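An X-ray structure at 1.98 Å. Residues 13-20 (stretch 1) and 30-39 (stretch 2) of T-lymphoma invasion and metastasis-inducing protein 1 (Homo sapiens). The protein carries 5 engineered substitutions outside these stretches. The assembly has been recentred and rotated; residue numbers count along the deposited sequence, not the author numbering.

Stretch 1, residues 13-20: ALAVKNFL
Stretch 2 30-39: SATRRKWKHY

Two antiparallel segments can join at both ends and part in the middle, where side chains take over. Residues 13-20 of this protein form one continuous strand, while residues 30-39 meet it at Ser 30, leave as an extended loop, and return as a strand at 37-39, the strand axes making an angle of 135° and approaching to 4.5 Å.

Ser 30 (phi/psi -70/147, chi1 m) faces Leu 20 in a non-hydrogen-bonded antiparallel pair, CA to CA 4.6 Å. Their side chains diverge, although Leu 20 (chi1 m, chi2 t) brings CD2 back to 4.0 Å from Ser 30 OG. Ala 31 then donates from N to Phe 19 O at 3.0 Å, and its CB, directed toward the strand, lies 3.3 Å from Asn 18 O.

At Thr 32 (-55/148) and Arg 33 (-61/128) the CB atoms point away and the chain bulges outward. A water spans the gap, donating to Asn 18 O at 2.7 Å and weakly to Thr 32 O at 3.3 Å.

Arg 34 (-162/168; chi1 p, chi2 t, chi3 p) turns back toward the strand. Its NE donates to Thr 32 O at 3.1 Å, tying the loop to itself, and Asn 18 CB covers one face of the guanidinium. Arg 34 NH1 and Asn 18 ND2 approach to 3.0 Å, but both are donors, so no hydrogen bond joins them. The carbonyl is better matched: Lys 17, with chi1 to chi3 all t, extends NZ to within 3.0 Å of Arg 34 O and donates to it.

Trp 36 (-69/150, chi1 m, chi2 85°) starts sideways, yet its indole reaches the strand. Lys 17 CD sits over the five-membered ring, 3.8 Å from its centroid and 15° off the normal, a CH-pi contact. Ala 15 CB packs 3.8 Å from Trp 36 CE3.

From Lys 37 (-131/143) regular pairing resumes. Its N donates to Val 16 O at 3.0 Å, and Val 16 N returns a bond to Lys 37 O at 2.8 Å. His 38 (-94/142, chi1 p) opposes Ala 15 without hydrogen bonds, CA to CA 4.3 Å. Tyr 39 (-141/154, chi1 m) pairs with Leu 14: Tyr 39 N to Leu 14 O and Leu 14 N to Tyr 39 O are each 3.0 Å and nearly linear. On the face shared with Leu 14, Val 16 (chi1 t) sets CG2 against the ring edge, 3.9 Å from Tyr 39 CD2.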

ATOM      1  N   ALA A  13      12.386  -8.470 -16.470  1.00 24.00           N
ATOM      2  CA  ALA A  13      13.583  -8.486 -15.654  1.00 24.17           C
ATOM      3  C   ALA A  13      13.631  -7.222 -14.796  1.00 27.09           C
ATOM      4  O   ALA A  13      13.542  -6.116 -15.315  1.00 28.49           O
ATOM      5  CB  ALA A  13      14.816  -8.598 -16.534  1.00 27.16           C
ATOM      6  N   LEU A  14      13.748  -7.404 -13.486  1.00 24.55           N
ATOM      7  CA  LEU A  14      13.782  -6.303 -12.532  1.00 26.02           C
ATOM      8  C   LEU A  14      14.902  -6.493 -11.529  1.00 24.92           C
ATOM      9  O   LEU A  14      15.210  -7.623 -11.149  1.00 24.57           O
ATOM     10  CB  LEU A  14      12.460  -6.204 -11.771  1.00 25.03           C
ATOM     11  CG  LEU A  14      11.201  -5.917 -12.587  1.00 26.20           C
ATOM     12  CD1 LEU A  14       9.943  -6.097 -11.725  1.00 25.78           C
ATOM     13  CD2 LEU A  14      11.270  -4.520 -13.174  1.00 25.54           C
ATOM     14  N   ALA A  15      15.509  -5.389 -11.102  1.00 22.23           N
ATOM     15  CA  ALA A  15      16.349  -5.396  -9.913  1.00 21.76           C
ATOM     16  C   ALA A  15      15.407  -5.258  -8.720  1.00 20.85           C
ATOM     17  O   ALA A  15      14.419  -4.535  -8.797  1.00 19.56           O
ATOM     18  CB  ALA A  15      17.366  -4.273  -9.944  1.00 23.45           C
ATOM     19  N   VAL A  16      15.703  -5.960  -7.632  1.00 23.22           N
ATOM     20  CA  VAL A  16      14.780  -6.080  -6.501  1.00 22.39           C
ATOM     21  C   VAL A  16      15.543  -5.999  -5.190  1.00 22.44           C
ATOM     22  O   VAL A  16      16.672  -6.482  -5.082  1.00 23.37           O
ATOM     23  CB  VAL A  16      13.992  -7.400  -6.540  1.00 28.99           C
ATOM     24  CG1 VAL A  16      12.954  -7.442  -5.418  1.00 29.46           C
ATOM     25  CG2 VAL A  16      13.306  -7.576  -7.903  1.00 30.05           C
ATOM     26  N   LYS A  17      14.913  -5.380  -4.197  1.00 23.17           N
ATOM     27  CA  LYS A  17      15.526  -5.144  -2.904  1.00 26.61           C
ATOM     28  C   LYS A  17      14.432  -5.122  -1.839  1.00 24.75           C
ATOM     29  O   LYS A  17      13.483  -4.366  -1.976  1.00 20.50           O
ATOM     30  CB  LYS A  17      16.270  -3.815  -2.960  1.00 32.01           C
ATOM     31  CG  LYS A  17      17.063  -3.426  -1.763  1.00 39.08           C
ATOM     32  CD  LYS A  17      17.829  -2.173  -2.117  1.00 46.70           C
ATOM     33  CE  LYS A  17      18.671  -1.685  -0.984  1.00 54.25           C
ATOM     34  NZ  LYS A  17      19.884  -0.997  -1.498  1.00 60.17           N
ATOM     35  N   ASN A  18      14.536  -5.936  -0.795  1.00 26.92           N
ATOM     36  CA  ASN A  18      13.600  -5.810   0.329  1.00 28.90           C
ATOM     37  C   ASN A  18      13.766  -4.458   1.014  1.00 24.56           C
ATOM     38  O   ASN A  18      14.881  -3.988   1.194  1.00 24.20           O
ATOM     39  CB  ASN A  18      13.789  -6.939   1.332  1.00 34.72           C
ATOM     40  CG  ASN A  18      13.475  -8.296   0.741  1.00 40.28           C
ATOM     41  OD1 ASN A  18      12.691  -8.409  -0.193  1.00 39.33           O
ATOM     42  ND2 ASN A  18      14.061  -9.335   1.309  1.00 46.45           N
ATOM     43  N   PHE A  19      12.653  -3.843   1.393  1.00 24.46           N
ATOM     44  CA  PHE A  19      12.655  -2.461   1.854  1.00 23.08           C
ATOM     45  C   PHE A  19      12.137  -2.313   3.295  1.00 24.51           C
ATOM     46  O   PHE A  19      12.836  -1.781   4.158  1.00 24.65           O
ATOM     47  CB  PHE A  19      11.826  -1.609   0.893  1.00 22.15           C
ATOM     48  CG  PHE A  19      11.875  -0.142   1.189  1.00 25.00           C
ATOM     49  CD1 PHE A  19      13.085   0.489   1.425  1.00 30.15           C
ATOM     50  CD2 PHE A  19      10.717   0.615   1.202  1.00 25.75           C
ATOM     51  CE1 PHE A  19      13.137   1.840   1.697  1.00 33.19           C
ATOM     52  CE2 PHE A  19      10.763   1.963   1.467  1.00 29.50           C
ATOM     53  CZ  PHE A  19      11.973   2.579   1.715  1.00 32.79           C
ATOM     54  N   LEU A  20      10.911  -2.767   3.538  1.00 23.61           N
ATOM     55  CA  LEU A  20      10.337  -2.818   4.884  1.00 22.91           C
ATOM     56  C   LEU A  20       9.896  -4.252   5.158  1.00 24.19           C
ATOM     57  O   LEU A  20       9.554  -4.982   4.230  1.00 22.88           O
ATOM     58  CB  LEU A  20       9.161  -1.855   5.025  1.00 20.62           C
ATOM     59  CG  LEU A  20       9.490  -0.394   4.730  1.00 21.61           C
ATOM     60  CD1 LEU A  20       8.243   0.449   4.623  1.00 20.65           C
ATOM     61  CD2 LEU A  20      10.421   0.162   5.811  1.00 25.09           C
ATOM     62  N   SER A  30      12.874  -1.548   9.089  1.00 27.03           N
ATOM     63  CA  SER A  30      13.619  -1.457   7.847  1.00 29.44           C
ATOM     64  C   SER A  30      14.368  -2.749   7.579  1.00 26.93           C
ATOM     65  O   SER A  30      14.815  -3.420   8.507  1.00 32.22           O
ATOM     66  CB  SER A  30      14.603  -0.289   7.888  1.00 38.51           C
ATOM     67  OG  SER A  30      13.937   0.925   7.610  1.00 43.23           O
ATOM     68  N   ALA A  31      14.500  -3.093   6.304  1.00 39.69           N
ATOM     69  CA  ALA A  31      15.264  -4.262   5.901  1.00 39.58           C
ATOM     70  C   ALA A  31      16.740  -3.950   6.088  1.00 46.56           C
ATOM     71  O   ALA A  31      17.129  -2.785   6.118  1.00 41.62           O
ATOM     72  CB  ALA A  31      14.974  -4.633   4.463  1.00 33.26           C
ATOM     73  N   THR A  32      17.549  -4.994   6.243  1.00 56.18           N
ATOM     74  CA  THR A  32      18.997  -4.855   6.346  1.00 61.92           C
ATOM     75  C   THR A  32      19.560  -4.091   5.147  1.00 52.14           C
ATOM     76  O   THR A  32      19.012  -4.165   4.044  1.00 49.73           O
ATOM     77  CB  THR A  32      19.675  -6.240   6.435  1.00 68.40           C
ATOM     78  OG1 THR A  32      19.136  -6.966   7.545  1.00 72.31           O
ATOM     79  CG2 THR A  32      21.179  -6.113   6.608  1.00 72.49           C
ATOM     80  N   ARG A  33      20.637  -3.342   5.373  1.00 49.44           N
ATOM     81  CA  ARG A  33      21.395  -2.738   4.281  1.00 45.86           C
ATOM     82  C   ARG A  33      21.921  -3.858   3.399  1.00 46.30           C
ATOM     83  O   ARG A  33      22.553  -4.790   3.895  1.00 49.63           O
ATOM     84  CB  ARG A  33      22.541  -1.873   4.811  1.00 20.00           C
ATOM     85  N   ARG A  34      21.670  -3.767   2.098  1.00 45.00           N
ATOM     86  CA  ARG A  34      21.899  -4.893   1.194  1.00 47.41           C
ATOM     87  C   ARG A  34      21.975  -4.470  -0.264  1.00 44.28           C
ATOM     88  O   ARG A  34      21.609  -3.354  -0.626  1.00 43.60           O
ATOM     89  CB  ARG A  34      20.791  -5.928   1.337  1.00 49.12           C
ATOM     90  CG  ARG A  34      19.480  -5.491   0.697  1.00 47.25           C
ATOM     91  CD  ARG A  34      18.396  -6.504   0.946  1.00 47.34           C
ATOM     92  NE  ARG A  34      18.149  -6.686   2.372  1.00 50.10           N
ATOM     93  CZ  ARG A  34      17.424  -7.677   2.874  1.00 51.30           C
ATOM     94  NH1 ARG A  34      16.881  -8.577   2.062  1.00 49.84           N
ATOM     95  NH2 ARG A  34      17.243  -7.770   4.184  1.00 54.10           N
ATOM     96  N   LYS A  35      22.418  -5.395  -1.107  1.00 43.55           N
ATOM     97  CA  LYS A  35      22.549  -5.110  -2.521  1.00 40.32           C
ATOM     98  C   LYS A  35      21.247  -5.452  -3.227  1.00 35.30           C
ATOM     99  O   LYS A  35      20.414  -6.203  -2.712  1.00 32.32           O
ATOM    100  CB  LYS A  35      23.689  -5.922  -3.150  1.00 42.93           C
ATOM    101  CG  LYS A  35      25.082  -5.644  -2.601  1.00 48.85           C
ATOM    102  CD  LYS A  35      26.141  -6.289  -3.488  1.00 53.42           C
ATOM    103  CE  LYS A  35      27.551  -5.834  -3.133  1.00 59.98           C
ATOM    104  NZ  LYS A  35      28.031  -6.354  -1.822  1.00 64.82           N
ATOM    105  N   TRP A  36      21.074  -4.857  -4.400  1.00 34.44           N
ATOM    106  CA  TRP A  36      20.015  -5.220  -5.317  1.00 30.83           C
ATOM    107  C   TRP A  36      20.324  -6.605  -5.874  1.00 30.35           C
ATOM    108  O   TRP A  36      21.492  -6.983  -5.969  1.00 27.09           O
ATOM    109  CB  TRP A  36      19.916  -4.200  -6.447  1.00 32.01           C
ATOM    110  CG  TRP A  36      19.491  -2.829  -6.014  1.00 31.48           C
ATOM    111  CD1 TRP A  36      20.290  -1.836  -5.522  1.00 34.71           C
ATOM    112  CD2 TRP A  36      18.171  -2.280  -6.087  1.00 29.15           C
ATOM    113  NE1 TRP A  36      19.542  -0.713  -5.256  1.00 34.06           N
ATOM    114  CE2 TRP A  36      18.238  -0.959  -5.602  1.00 31.66           C
ATOM    115  CE3 TRP A  36      16.935  -2.781  -6.510  1.00 26.00           C
ATOM    116  CZ2 TRP A  36      17.121  -0.135  -5.524  1.00 31.34           C
ATOM    117  CZ3 TRP A  36      15.829  -1.964  -6.433  1.00 25.29           C
ATOM    118  CH2 TRP A  36      15.927  -0.657  -5.944  1.00 28.56           C
ATOM    119  N   LYS A  37      19.282  -7.364  -6.209  1.00 31.33           N
ATOM    120  CA  LYS A  37      19.429  -8.658  -6.886  1.00 34.76           C
ATOM    121  C   LYS A  37      18.482  -8.683  -8.081  1.00 30.03           C
ATOM    122  O   LYS A  37      17.380  -8.157  -8.001  1.00 28.58           O
ATOM    123  CB  LYS A  37      19.110  -9.822  -5.942  1.00 41.03           C
ATOM    124  CG  LYS A  37      20.227 -10.177  -4.969  1.00 51.01           C
ATOM    125  CD  LYS A  37      19.857 -11.377  -4.091  1.00 59.38           C
ATOM    126  CE  LYS A  37      19.793 -12.689  -4.876  1.00 64.11           C
ATOM    127  NZ  LYS A  37      21.150 -13.215  -5.210  1.00 68.61           N
ATOM    128  N   HIS A  38      18.898  -9.283  -9.189  1.00 29.66           N
ATOM    129  CA  HIS A  38      18.034  -9.328 -10.363  1.00 26.73           C
ATOM    130  C   HIS A  38      17.214 -10.619 -10.407  1.00 24.43           C
ATOM    131  O   HIS A  38      17.677 -11.698 -10.043  1.00 24.97           O
ATOM    132  CB  HIS A  38      18.859  -9.152 -11.648  1.00 26.34           C
ATOM    133  CG  HIS A  38      19.565 -10.387 -12.106  1.00 25.24           C
ATOM    134  ND1 HIS A  38      20.564 -10.994 -11.377  1.00 27.24           N
ATOM    135  CD2 HIS A  38      19.441 -11.111 -13.245  1.00 23.34           C
ATOM    136  CE1 HIS A  38      21.006 -12.052 -12.034  1.00 27.85           C
ATOM    137  NE2 HIS A  38      20.338 -12.146 -13.169  1.00 25.29           N
ATOM    138  N   TYR A  39      15.978 -10.481 -10.855  1.00 21.23           N
ATOM    139  CA  TYR A  39      15.078 -11.603 -11.039  1.00 22.06           C
ATOM    140  C   TYR A  39      14.277 -11.397 -12.303  1.00 21.38           C
ATOM    141  O   TYR A  39      14.069 -10.273 -12.736  1.00 24.11           O
ATOM    142  CB  TYR A  39      14.101 -11.735  -9.874  1.00 21.29           C
ATOM    143  CG  TYR A  39      14.697 -12.101  -8.549  1.00 24.96           C
ATOM    144  CD1 TYR A  39      14.987 -13.417  -8.241  1.00 29.62           C
ATOM    145  CD2 TYR A  39      14.931 -11.131  -7.581  1.00 26.90           C
ATOM    146  CE1 TYR A  39      15.514 -13.762  -7.012  1.00 33.82           C
ATOM    147  CE2 TYR A  39      15.453 -11.466  -6.352  1.00 31.30           C
ATOM    148  CZ  TYR A  39      15.743 -12.782  -6.073  1.00 34.54           C
ATOM    149  OH  TYR A  39      16.270 -13.120  -4.848  1.00 37.69           O
TER
HETATM  150  O   HOH W   1      16.739  -2.448   2.292  1.00 50.72           O